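Local coordinates for protein adenosine deaminase 1 (Arthrobacter aurescens, PDB 3RYS) that probably catalyses the zinc-dependent hydrolytic deamination of adenine to hypoxanthine and ammonium, a step of purine salvage, at residues Leu244-Leu249 against Ala261-Pro266; Ser150-Leu155 against Tyr186-Glu191; Phe32-Arg37 against Ala71-Glu76; Arg89-Gly94 against Phe132-Leu137. All coordinates share one frame; numbering follows the deposited sequence.

Interaction 1: Leu244-Leu249 against Ala261-Pro266; sequences LTVCPL and ADHPLP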
loop_
_atom_site.group_PDB
_atom_site.type_symbol
_atom_site.label_atom_id
_atom_site.label_comp_id
_atom_site.label_asym_id
_atom_site.label_seq_id
_atom_site.Cartn_x
_atom_site.Cartn_y
_atom_site.Cartn_z
ATOM N N LEU A 244 -5.070 10.692 2.496
ATOM C CA LEU A 244 -3.739 10.333 2.975
ATOM C C LEU A 244 -3.716 8.879 3.456
ATOM O O LEU A 244 -4.363 8.529 4.448
ATOM C CB LEU A 244 -3.289 11.274 4.100
ATOM C CG LEU A 244 -2.316 12.403 3.729
ATOM C CD1 LEU A 244 -2.825 13.238 2.561
ATOM C CD2 LEU A 244 -2.016 13.288 4.931
ATOM N N THR A 245 -2.977 8.030 2.753
ATOM C CA THR A 245 -2.931 6.621 3.116
ATOM C C THR A 245 -1.867 6.327 4.186
ATOM O O THR A 245 -0.756 5.880 3.885
ATOM C CB THR A 245 -2.786 5.713 1.870
ATOM O OG1 THR A 245 -1.538 5.965 1.215
ATOM C CG2 THR A 245 -3.920 5.986 0.890
ATOM N N VAL A 246 -2.228 6.582 5.442
ATOM C CA VAL A 246 -1.322 6.372 6.569
ATOM C C VAL A 246 -1.077 4.895 6.869
ATOM O O VAL A 246 -1.986 4.070 6.780
ATOM C CB VAL A 246 -1.847 7.052 7.849
ATOM C CG1 VAL A 246 -0.822 6.926 8.975
ATOM C CG2 VAL A 246 -2.184 8.515 7.578
ATOM N N CYS A 247 0.160 4.572 7.234
ATOM C CA CYS A 247 0.538 3.204 7.578
ATOM C C CYS A 247 1.257 3.193 8.922
ATOM O O CYS A 247 2.482 3.305 8.976
ATOM C CB CYS A 247 1.437 2.605 6.493
ATOM S SG CYS A 247 0.836 2.865 4.803
ATOM N N PRO A 248 0.487 3.058 10.016
ATOM C CA PRO A 248 0.978 3.189 11.397
ATOM C C PRO A 248 2.162 2.281 11.739
ATOM O O PRO A 248 3.219 2.783 12.120
ATOM C CB PRO A 248 -0.247 2.821 12.236
ATOM C CG PRO A 248 -1.419 3.170 11.346
ATOM C CD PRO A 248 -0.967 2.824 9.964
ATOM N N LEU A 249 1.982 0.970 11.613
ATOM C CA LEU A 249 3.044 0.021 11.929
ATOM C C LEU A 249 4.252 0.196 11.019
ATOM O O LEU A 249 5.396 0.047 11.452
ATOM C CB LEU A 249 2.529 -1.412 11.831
ATOM C CG LEU A 249 1.462 -1.808 12.848
ATOM C CD1 LEU A 249 1.146 -3.297 12.731
ATOM C CD2 LEU A 249 1.917 -1.449 14.258
ATOM N N ALA A 261 2.986 5.021 20.106
ATOM C CA ALA A 261 2.355 5.985 21.001
ATOM C C ALA A 261 2.640 7.414 20.550
ATOM O O ALA A 261 1.978 8.361 20.980
ATOM C CB ALA A 261 2.818 5.768 22.434
ATOM N N ASP A 262 3.619 7.560 19.665
ATOM C CA ASP A 262 4.032 8.873 19.190
ATOM C C ASP A 262 3.467 9.205 17.811
ATOM O O ASP A 262 3.813 10.233 17.233
ATOM C CB ASP A 262 5.562 8.957 19.150
ATOM C CG ASP A 262 6.196 8.682 20.501
ATOM O OD1 ASP A 262 5.738 9.275 21.505
ATOM O OD2 ASP A 262 7.150 7.874 20.559
ATOM N N HIS A 263 2.602 8.347 17.280
ATOM C CA HIS A 263 2.125 8.530 15.911
ATOM C C HIS A 263 1.119 9.673 15.766
ATOM O O HIS A 263 0.215 9.816 16.588
ATOM C CB HIS A 263 1.539 7.238 15.354
ATOM C CG HIS A 263 1.549 7.179 13.861
ATOM N ND1 HIS A 263 0.640 7.862 13.081
ATOM C CD2 HIS A 263 2.370 6.530 13.000
ATOM C CE1 HIS A 263 0.898 7.633 11.807
ATOM N NE2 HIS A 263 1.943 6.828 11.730
ATOM N N PRO A 264 1.275 10.485 14.707
ATOM C CA PRO A 264 0.452 11.673 14.438
ATOM C C PRO A 264 -0.974 11.350 14.019
ATOM O O PRO A 264 -1.793 12.260 13.973
ATOM C CB PRO A 264 1.166 12.339 13.255
ATOM C CG PRO A 264 2.518 11.704 13.186
ATOM C CD PRO A 264 2.343 10.323 13.706
ATOM N N LEU A 265 -1.265 10.091 13.710
ATOM C CA LEU A 265 -2.585 9.729 13.191
ATOM C C LEU A 265 -3.767 10.349 13.950
ATOM O O LEU A 265 -4.660 10.927 13.334
ATOM C CB LEU A 265 -2.753 8.211 13.101
ATOM C CG LEU A 265 -4.086 7.852 12.449
ATOM C CD1 LEU A 265 -4.089 8.325 11.010
ATOM C CD2 LEU A 265 -4.370 6.362 12.534
ATOM N N PRO A 266 -3.782 10.225 15.289
ATOM C CA PRO A 266 -4.897 10.804 16.050
ATOM C C PRO A 266 -5.053 12.296 15.771
ATOM O O PRO A 266 -6.158 12.759 15.506
ATOM C CB PRO A 266 -4.477 10.588 17.509
ATOM C CG PRO A 266 -3.514 9.461 17.474
ATOM C CD PRO A 266 -2.797 9.559 16.162
#
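V246 sends its two methyls to different partners: CG1 reaches the imidazole of H263, with CG1 3.4 Å from CE1, while CG2 meets CD1 of L265 at 3.9 Å. V246 and H263 run past each other in opposite senses, and the methyl reaches the ring obliquely. CG1 stands anti to the V246 backbone N (chi1 -175°), which brings it against the CE1-NE2 side of the imidazole and turns CG2 to the leucine. P248 touches through CA, 3.8 Å from H263 NE2, so the histidine sits against both the end of strand 244-246 and the start of helix 248-253.

The ring's rotation is fixed from its own segment. L265 N donates to H263 ND1 at 3.0 Å with an N-H...N angle of 151°, the nitrogen lying nearly in the ring plane. This is a side-chain cap on the turn that opens helix 265-270. P264 CD rests on one face, 3.0 Å above the plane and offset toward the rim, and NE2 is hydrogen-bonded to N251 of helix 248-253. The buried imidazole therefore links the start of helix 265-270 to helix 248-253, and the valine fills in beside it.

Next to V246, T245 OG1 bonds ND1 of H19, a zinc ligand, as well as D222, so the strand behind this hydrophobic contact also positions the metal site. Within the TIM barrel, V246 and L265 both touch V275 of the parallel strand 275-277, and L265 and P248 pack onto L296 and N292 of helix 289-300.

Interaction 2: Ser150-Leu155 against Tyr186-Glu191; sequences SALEVL and YQRAAE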
loop_
_atom_site.group_PDB
_atom_site.type_symbol
_atom_site.label_atom_id
_atom_site.label_comp_id
_atom_site.label_asym_id
_atom_site.label_seq_id
_atom_site.Cartn_x
_atom_site.Cartn_y
_atom_site.Cartn_z
ATOM N N SER A 150 13.306 4.849 -18.081
ATOM C CA SER A 150 13.009 3.427 -17.995
ATOM C C SER A 150 11.597 3.195 -17.472
ATOM O O SER A 150 10.939 2.231 -17.857
ATOM C CB SER A 150 14.027 2.706 -17.118
ATOM O OG SER A 150 14.090 3.297 -15.836
ATOM N N ALA A 151 11.132 4.082 -16.598
ATOM C CA ALA A 151 9.762 4.012 -16.101
ATOM C C ALA A 151 8.784 4.275 -17.241
ATOM O O ALA A 151 7.734 3.635 -17.340
ATOM C CB ALA A 151 9.547 5.007 -14.975
ATOM N N LEU A 152 9.144 5.218 -18.109
ATOM C CA LEU A 152 8.310 5.555 -19.260
ATOM C C LEU A 152 8.257 4.408 -20.260
ATOM O O LEU A 152 7.215 4.148 -20.865
ATOM C CB LEU A 152 8.798 6.838 -19.938
ATOM C CG LEU A 152 8.342 8.139 -19.270
ATOM C CD1 LEU A 152 9.229 9.319 -19.665
ATOM C CD2 LEU A 152 6.881 8.417 -19.590
ATOM N N GLU A 153 9.379 3.715 -20.428
ATOM C CA GLU A 153 9.417 2.590 -21.350
ATOM C C GLU A 153 8.596 1.415 -20.839
ATOM O O GLU A 153 7.899 0.765 -21.613
ATOM C CB GLU A 153 10.852 2.162 -21.645
ATOM C CG GLU A 153 11.515 2.990 -22.731
ATOM C CD GLU A 153 12.896 2.482 -23.097
ATOM O OE1 GLU A 153 13.300 1.413 -22.590
ATOM O OE2 GLU A 153 13.579 3.158 -23.894
ATOM N N VAL A 154 8.674 1.151 -19.538
ATOM C CA VAL A 154 7.874 0.095 -18.927
ATOM C C VAL A 154 6.382 0.427 -19.021
ATOM O O VAL A 154 5.561 -0.428 -19.374
ATOM C CB VAL A 154 8.264 -0.142 -17.453
ATOM C CG1 VAL A 154 7.319 -1.149 -16.805
ATOM C CG2 VAL A 154 9.707 -0.616 -17.355
ATOM N N LEU A 155 6.039 1.673 -18.707
ATOM C CA LEU A 155 4.663 2.140 -18.843
ATOM C C LEU A 155 4.137 1.881 -20.254
ATOM O O LEU A 155 3.039 1.355 -20.425
ATOM C CB LEU A 155 4.564 3.629 -18.512
ATOM C CG LEU A 155 3.176 4.245 -18.700
ATOM C CD1 LEU A 155 2.140 3.449 -17.930
ATOM C CD2 LEU A 155 3.164 5.707 -18.274
ATOM N N TYR A 186 3.977 10.849 -15.288
ATOM C CA TYR A 186 2.597 11.087 -14.860
ATOM C C TYR A 186 1.740 11.801 -15.905
ATOM O O TYR A 186 0.528 11.578 -15.977
ATOM C CB TYR A 186 2.545 11.806 -13.505
ATOM C CG TYR A 186 2.706 10.849 -12.353
ATOM C CD1 TYR A 186 1.630 10.531 -11.531
ATOM C CD2 TYR A 186 3.925 10.227 -12.112
ATOM C CE1 TYR A 186 1.772 9.635 -10.482
ATOM C CE2 TYR A 186 4.079 9.334 -11.072
ATOM C CZ TYR A 186 3.002 9.042 -10.260
ATOM O OH TYR A 186 3.157 8.152 -9.226
ATOM N N GLN A 187 2.365 12.655 -16.712
ATOM C CA GLN A 187 1.665 13.242 -17.848
ATOM C C GLN A 187 1.271 12.133 -18.818
ATOM O O GLN A 187 0.174 12.141 -19.373
ATOM C CB GLN A 187 2.524 14.299 -18.542
ATOM C CG GLN A 187 2.399 15.688 -17.932
ATOM C CD GLN A 187 3.377 16.691 -18.531
ATOM O OE1 GLN A 187 4.567 16.402 -18.696
ATOM N NE2 GLN A 187 2.880 17.881 -18.850
ATOM N N ARG A 188 2.166 11.168 -19.004
ATOM C CA ARG A 188 1.874 9.998 -19.827
ATOM C C ARG A 188 0.670 9.228 -19.296
ATOM O O ARG A 188 -0.271 8.941 -20.034
ATOM C CB ARG A 188 3.093 9.074 -19.898
ATOM C CG ARG A 188 3.834 9.099 -21.228
ATOM C CD ARG A 188 3.293 8.029 -22.167
ATOM N NE ARG A 188 1.837 8.074 -22.245
ATOM C CZ ARG A 188 1.102 7.337 -23.073
ATOM N NH1 ARG A 188 -0.222 7.458 -23.065
ATOM N NH2 ARG A 188 1.684 6.483 -23.907
ATOM N N ALA A 189 0.713 8.903 -18.009
ATOM C CA ALA A 189 -0.345 8.144 -17.356
ATOM C C ALA A 189 -1.705 8.835 -17.440
ATOM O O ALA A 189 -2.707 8.199 -17.755
ATOM C CB ALA A 189 0.021 7.882 -15.904
ATOM N N ALA A 190 -1.739 10.129 -17.142
ATOM C CA ALA A 190 -2.999 10.869 -17.126
ATOM C C ALA A 190 -3.677 10.863 -18.493
ATOM O O ALA A 190 -4.879 10.613 -18.595
ATOM C CB ALA A 190 -2.776 12.300 -16.643
ATOM N N GLU A 191 -2.907 11.139 -19.542
ATOM C CA GLU A 191 -3.452 11.125 -20.897
ATOM C C GLU A 191 -3.816 9.708 -21.343
ATOM O O GLU A 191 -4.503 9.529 -22.347
ATOM C CB GLU A 191 -2.498 11.795 -21.893
ATOM C CG GLU A 191 -1.192 11.055 -22.117
ATOM C CD GLU A 191 -0.169 11.884 -22.886
ATOM O OE1 GLU A 191 -0.233 13.135 -22.821
ATOM O OE2 GLU A 191 0.705 11.279 -23.550
#
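L152 and L155, one helical turn apart, close on the aliphatic start of R188. CD2 of L152 touches R188 CG at 3.5 Å, and CD2 of L155 touches R188 CB at 3.7 Å, each leucine slanting across the arginine chain. L155 reaches a little further, with CD2 4.0 Å from A189 N and 4.5 Å from A189 CB. Its CG is anti to the backbone N (chi1 177°), carrying CD2 out toward the second helix.

Beyond its methylenes R188 bends twice, at chi2 and chi3, so the guanidinium leaves the leucines. Its NE is 3.6 Å from OE2 of E191, a long ion pair by charge alone, since the oxygen lies well out of the guanidinium plane; D156 adds another weak, long pairing.

The axes of segments 150-155 and 186-191 come within 10.6 Å and lie 19° from parallel, as neighbouring outer helices of a TIM barrel do. Helix 148-160 follows strand 135-143, and helix 183-191 follows strand 167-171. I168 of the latter strand touches both L155 and A189 from the barrel side. With no hydrogen bond across the interface, cohesion comes from apolar contact, and the arginine's charge is carried away to carboxylates that it pairs with only weakly.

Interaction 3: Phe32-Arg37 against Ala71-Glu76; sequences FALAER and AVLQTE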
loop_
_atom_site.group_PDB
_atom_site.type_symbol
_atom_site.label_atom_id
_atom_site.label_comp_id
_atom_site.label_asym_id
_atom_site.label_seq_id
_atom_site.Cartn_x
_atom_site.Cartn_y
_atom_site.Cartn_z
ATOM N N PHE A 32 10.183 -19.464 1.607
ATOM C CA PHE A 32 10.844 -20.763 1.606
ATOM C C PHE A 32 10.153 -21.794 0.712
ATOM O O PHE A 32 10.807 -22.662 0.133
ATOM C CB PHE A 32 10.980 -21.292 3.034
ATOM C CG PHE A 32 12.229 -20.841 3.720
ATOM C CD1 PHE A 32 12.376 -19.527 4.123
ATOM C CD2 PHE A 32 13.264 -21.732 3.956
ATOM C CE1 PHE A 32 13.532 -19.104 4.750
ATOM C CE2 PHE A 32 14.419 -21.317 4.584
ATOM C CZ PHE A 32 14.554 -20.002 4.982
ATOM N N ALA A 33 8.833 -21.704 0.602
ATOM C CA ALA A 33 8.084 -22.635 -0.231
ATOM C C ALA A 33 8.346 -22.379 -1.716
ATOM O O ALA A 33 8.540 -23.314 -2.496
ATOM C CB ALA A 33 6.594 -22.543 0.074
ATOM N N LEU A 34 8.350 -21.107 -2.102
ATOM C CA LEU A 34 8.588 -20.736 -3.492
ATOM C C LEU A 34 10.041 -20.978 -3.873
ATOM O O LEU A 34 10.338 -21.391 -4.995
ATOM C CB LEU A 34 8.190 -19.280 -3.742
ATOM C CG LEU A 34 6.699 -18.997 -3.551
ATOM C CD1 LEU A 34 6.385 -17.526 -3.762
ATOM C CD2 LEU A 34 5.870 -19.865 -4.484
ATOM N N ALA A 35 10.946 -20.724 -2.934
ATOM C CA ALA A 35 12.350 -21.040 -3.140
ATOM C C ALA A 35 12.478 -22.518 -3.478
ATOM O O ALA A 35 13.168 -22.895 -4.424
ATOM C CB ALA A 35 13.165 -20.702 -1.896
ATOM N N GLU A 36 11.795 -23.354 -2.705
ATOM C CA GLU A 36 11.871 -24.794 -2.895
ATOM C C GLU A 36 11.319 -25.214 -4.251
ATOM O O GLU A 36 11.945 -25.989 -4.975
ATOM C CB GLU A 36 11.130 -25.515 -1.777
ATOM C CG GLU A 36 11.343 -27.015 -1.774
ATOM C CD GLU A 36 11.080 -27.627 -0.414
ATOM O OE1 GLU A 36 11.003 -26.866 0.575
ATOM O OE2 GLU A 36 10.954 -28.867 -0.336
ATOM N N ARG A 37 10.145 -24.689 -4.588
ATOM C CA ARG A 37 9.487 -25.003 -5.849
ATOM C C ARG A 37 10.323 -24.572 -7.054
ATOM O O ARG A 37 10.238 -25.171 -8.126
ATOM C CB ARG A 37 8.108 -24.340 -5.901
ATOM C CG ARG A 37 7.168 -24.940 -6.933
ATOM C CD ARG A 37 5.717 -24.610 -6.615
ATOM N NE ARG A 37 5.401 -23.205 -6.861
ATOM C CZ ARG A 37 4.230 -22.640 -6.583
ATOM N NH1 ARG A 37 3.255 -23.360 -6.040
ATOM N NH2 ARG A 37 4.039 -21.354 -6.846
ATOM N N ALA A 71 13.339 -12.534 -5.130
ATOM C CA ALA A 71 14.081 -13.468 -5.971
ATOM C C ALA A 71 13.374 -14.812 -6.165
ATOM O O ALA A 71 13.653 -15.527 -7.128
ATOM C CB ALA A 71 15.481 -13.680 -5.418
ATOM N N VAL A 72 12.467 -15.155 -5.255
ATOM C CA VAL A 72 11.747 -16.425 -5.345
ATOM C C VAL A 72 10.562 -16.354 -6.309
ATOM O O VAL A 72 9.981 -17.380 -6.665
ATOM C CB VAL A 72 11.255 -16.913 -3.964
ATOM C CG1 VAL A 72 12.430 -17.085 -3.010
ATOM C CG2 VAL A 72 10.224 -15.950 -3.394
ATOM N N LEU A 73 10.214 -15.143 -6.733
ATOM C CA LEU A 73 9.102 -14.941 -7.656
ATOM C C LEU A 73 9.532 -15.105 -9.106
ATOM O O LEU A 73 9.953 -14.143 -9.737
ATOM C CB LEU A 73 8.509 -13.548 -7.464
ATOM C CG LEU A 73 7.912 -13.225 -6.096
ATOM C CD1 LEU A 73 7.474 -11.767 -6.033
ATOM C CD2 LEU A 73 6.753 -14.167 -5.800
ATOM N N GLN A 74 9.404 -16.316 -9.643
ATOM C CA GLN A 74 9.882 -16.609 -10.997
ATOM C C GLN A 74 8.758 -16.819 -12.008
ATOM O O GLN A 74 8.835 -16.359 -13.148
ATOM C CB GLN A 74 10.780 -17.853 -10.990
ATOM C CG GLN A 74 12.062 -17.702 -10.192
ATOM C CD GLN A 74 12.942 -16.590 -10.723
ATOM O OE1 GLN A 74 13.424 -15.750 -9.964
ATOM N NE2 GLN A 74 13.152 -16.575 -12.036
ATOM N N THR A 75 7.721 -17.529 -11.587
ATOM C CA THR A 75 6.683 -17.968 -12.502
ATOM C C THR A 75 5.365 -17.266 -12.237
ATOM O O THR A 75 5.147 -16.698 -11.166
ATOM C CB THR A 75 6.443 -19.488 -12.386
ATOM O OG1 THR A 75 5.751 -19.773 -11.161
ATOM C CG2 THR A 75 7.767 -20.236 -12.404
ATOM N N GLU A 76 4.487 -17.331 -13.229
ATOM C CA GLU A 76 3.153 -16.780 -13.118
ATOM C C GLU A 76 2.474 -17.342 -11.874
ATOM O O GLU A 76 1.811 -16.617 -11.135
ATOM C CB GLU A 76 2.358 -17.125 -14.378
ATOM C CG GLU A 76 1.334 -16.087 -14.783
ATOM C CD GLU A 76 1.022 -16.125 -16.271
ATOM O OE1 GLU A 76 1.958 -15.944 -17.082
ATOM O OE2 GLU A 76 -0.163 -16.325 -16.627
#
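A35 and V72 bring their backbones close, CA to CA 5.2 Å, where the last turns of helix 28-37 meet a 3-10 turn. V72 puts one methyl on each of two consecutive helix residues: CG1 is 3.9 Å from A35 CB, and CG2 is 3.9 Å from L34 CB. CG1 is anti to the V72 carbonyl carbon (chi1 -59°), which splits the methyls in this way, and the side chains of L34 and V72 cross at about a right angle. Further out, L34 CD1 meets CD2 of L73 at 3.9 Å.

In the barrel, the segment 71-76 links helix 59-69, whose residues L59, F62, L63 and Y66 line the adenine pocket, to the outer helix 76-92. Here it packs on the helix that follows strand 15-17. T75 is the N-cap of helix 76-92, and its side chain caps a backbone N just beyond E76. The D78 carboxylate takes the backbone N-H of T75 and of Q74, in the manner of a capping box. That same carboxylate, together with D81, forms salt bridges to R37 NH2, so the polar rim of the contact also joins the two helices. L42 covers A35 and V72, while L73 continues onto F79 and M82.

Interaction 4: Arg89-Gly94 against Phe132-Leu137; sequences RAAAGG and FGVSTL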
loop_
_atom_site.group_PDB
_atom_site.type_symbol
_atom_site.label_atom_id
_atom_site.label_comp_id
_atom_site.label_asym_id
_atom_site.label_seq_id
_atom_site.Cartn_x
_atom_site.Cartn_y
_atom_site.Cartn_z
ATOM N N ARG A 89 -5.982 -13.550 3.500
ATOM C CA ARG A 89 -5.732 -12.974 4.821
ATOM C C ARG A 89 -6.396 -11.603 4.986
ATOM O O ARG A 89 -6.955 -11.293 6.039
ATOM C CB ARG A 89 -4.229 -12.893 5.102
ATOM C CG ARG A 89 -3.878 -12.222 6.418
ATOM C CD ARG A 89 -4.504 -12.926 7.623
ATOM N NE ARG A 89 -4.164 -12.241 8.870
ATOM C CZ ARG A 89 -4.771 -11.139 9.306
ATOM N NH1 ARG A 89 -5.758 -10.599 8.602
ATOM N NH2 ARG A 89 -4.395 -10.574 10.447
ATOM N N ALA A 90 -6.350 -10.796 3.932
ATOM C CA ALA A 90 -6.994 -9.490 3.945
ATOM C C ALA A 90 -8.490 -9.617 4.209
ATOM O O ALA A 90 -9.045 -8.892 5.035
ATOM C CB ALA A 90 -6.742 -8.752 2.635
ATOM N N ALA A 91 -9.142 -10.539 3.509
ATOM C CA ALA A 91 -10.577 -10.740 3.671
ATOM C C ALA A 91 -10.926 -11.070 5.121
ATOM O O ALA A 91 -11.810 -10.449 5.714
ATOM C CB ALA A 91 -11.075 -11.839 2.733
ATOM N N ALA A 92 -10.214 -12.042 5.687
ATOM C CA ALA A 92 -10.412 -12.449 7.074
ATOM C C ALA A 92 -10.244 -11.289 8.047
ATOM O O ALA A 92 -10.751 -11.333 9.163
ATOM C CB ALA A 92 -9.451 -13.570 7.432
ATOM N N GLY A 93 -9.524 -10.256 7.626
ATOM C CA GLY A 93 -9.260 -9.115 8.483
ATOM C C GLY A 93 -10.197 -7.947 8.254
ATOM O O GLY A 93 -10.042 -6.887 8.867
ATOM N N GLY A 94 -11.166 -8.123 7.362
ATOM C CA GLY A 94 -12.185 -7.109 7.157
ATOM C C GLY A 94 -12.060 -6.312 5.873
ATOM O O GLY A 94 -12.941 -5.515 5.559
ATOM N N PHE A 132 -12.879 -14.440 -2.533
ATOM C CA PHE A 132 -12.581 -13.883 -1.224
ATOM C C PHE A 132 -13.538 -12.758 -0.848
ATOM O O PHE A 132 -13.530 -12.284 0.285
ATOM C CB PHE A 132 -11.128 -13.400 -1.170
ATOM C CG PHE A 132 -10.119 -14.450 -1.572
ATOM C CD1 PHE A 132 -9.885 -15.554 -0.768
ATOM C CD2 PHE A 132 -9.403 -14.328 -2.756
ATOM C CE1 PHE A 132 -8.960 -16.515 -1.139
ATOM C CE2 PHE A 132 -8.474 -15.285 -3.130
ATOM C CZ PHE A 132 -8.253 -16.378 -2.322
ATOM N N GLY A 133 -14.364 -12.339 -1.801
ATOM C CA GLY A 133 -15.300 -11.255 -1.568
ATOM C C GLY A 133 -14.616 -9.904 -1.454
ATOM O O GLY A 133 -15.063 -9.032 -0.707
ATOM N N VAL A 134 -13.533 -9.725 -2.205
ATOM C CA VAL A 134 -12.787 -8.475 -2.180
ATOM C C VAL A 134 -12.705 -7.844 -3.566
ATOM O O VAL A 134 -12.164 -8.444 -4.494
ATOM C CB VAL A 134 -11.355 -8.698 -1.662
ATOM C CG1 VAL A 134 -10.545 -7.424 -1.780
ATOM C CG2 VAL A 134 -11.376 -9.191 -0.223
ATOM N N SER A 135 -13.245 -6.634 -3.701
ATOM C CA SER A 135 -13.076 -5.844 -4.920
ATOM C C SER A 135 -11.619 -5.432 -5.035
ATOM O O SER A 135 -10.984 -5.121 -4.028
ATOM C CB SER A 135 -13.940 -4.587 -4.866
ATOM O OG SER A 135 -15.313 -4.904 -4.899
ATOM N N THR A 136 -11.081 -5.410 -6.248
ATOM C CA THR A 136 -9.659 -5.118 -6.403
ATOM C C THR A 136 -9.310 -4.226 -7.588
ATOM O O THR A 136 -9.955 -4.281 -8.634
ATOM C CB THR A 136 -8.829 -6.408 -6.510
ATOM O OG1 THR A 136 -9.256 -7.162 -7.652
ATOM C CG2 THR A 136 -8.986 -7.246 -5.251
ATOM N N LEU A 137 -8.280 -3.403 -7.401
ATOM C CA LEU A 137 -7.679 -2.635 -8.486
ATOM C C LEU A 137 -6.166 -2.855 -8.486
ATOM O O LEU A 137 -5.538 -2.938 -7.427
ATOM C CB LEU A 137 -8.003 -1.141 -8.362
ATOM C CG LEU A 137 -9.374 -0.658 -8.856
ATOM C CD1 LEU A 137 -9.746 -1.284 -10.205
ATOM C CD2 LEU A 137 -10.458 -0.927 -7.830
#
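A91, whose methyl meets both F132 and V134, accepts G94 N at its carbonyl O over 2.9 Å. This bond and the positive phi of G94 (106°) belong to a Schellman motif that ends helix 76-92 and sends the chain into strand 95-102. Within the last turn, G93 N also bonds back to A90 O at 3.0 Å.

Across the contact the A91 methyl points into a shallow elbow of the other segment. CB lies 3.5 Å from F132 O and 4.2 Å from F132 CB, and 4.0 Å from V134 CG2. That methyl of V134 is beside its own backbone N because CG1 takes the place anti to it (chi1 174°).

Both segments show the same step of the TIM-barrel fold, the change from helix to strand at the N-terminal ends of the strands, opposite the rim where these barrels hold their active sites. G133, also with positive phi, follows helix 128-132, before strand 135-143 joins strand 95-102 through S135, bonded to R96 and A98. S128 OG bonds V134 O and T136 OG1 across this turn. The F132 ring extends the contact along helix 76-92 over R84, L87 and E88, and R89 on that helix forms a salt bridge with D290.

In the fold
Interactions 1 and 3 are fully buried at their touching residues, whereas interactions 2 and 4 are only partly so. The centres of interactions 3 and 2 lie about 22 and 20 Å from the centre of the chain, those of 1 and 4 about 14 Å. Interactions 3 and 4 share helix 76-92, one at its start and the other at its end; strand 135-143 of interaction 4 precedes helix 148-160 of interaction 2. No hydrogen bond crosses any contact. Polar chemistry is local: a capping histidine in interaction 1, carboxylate caps and salt bridges in interaction 3, weak, long ion pairs of R188 in interaction 2; interaction 4 relies on backbone bonds at a glycine-rich helix end.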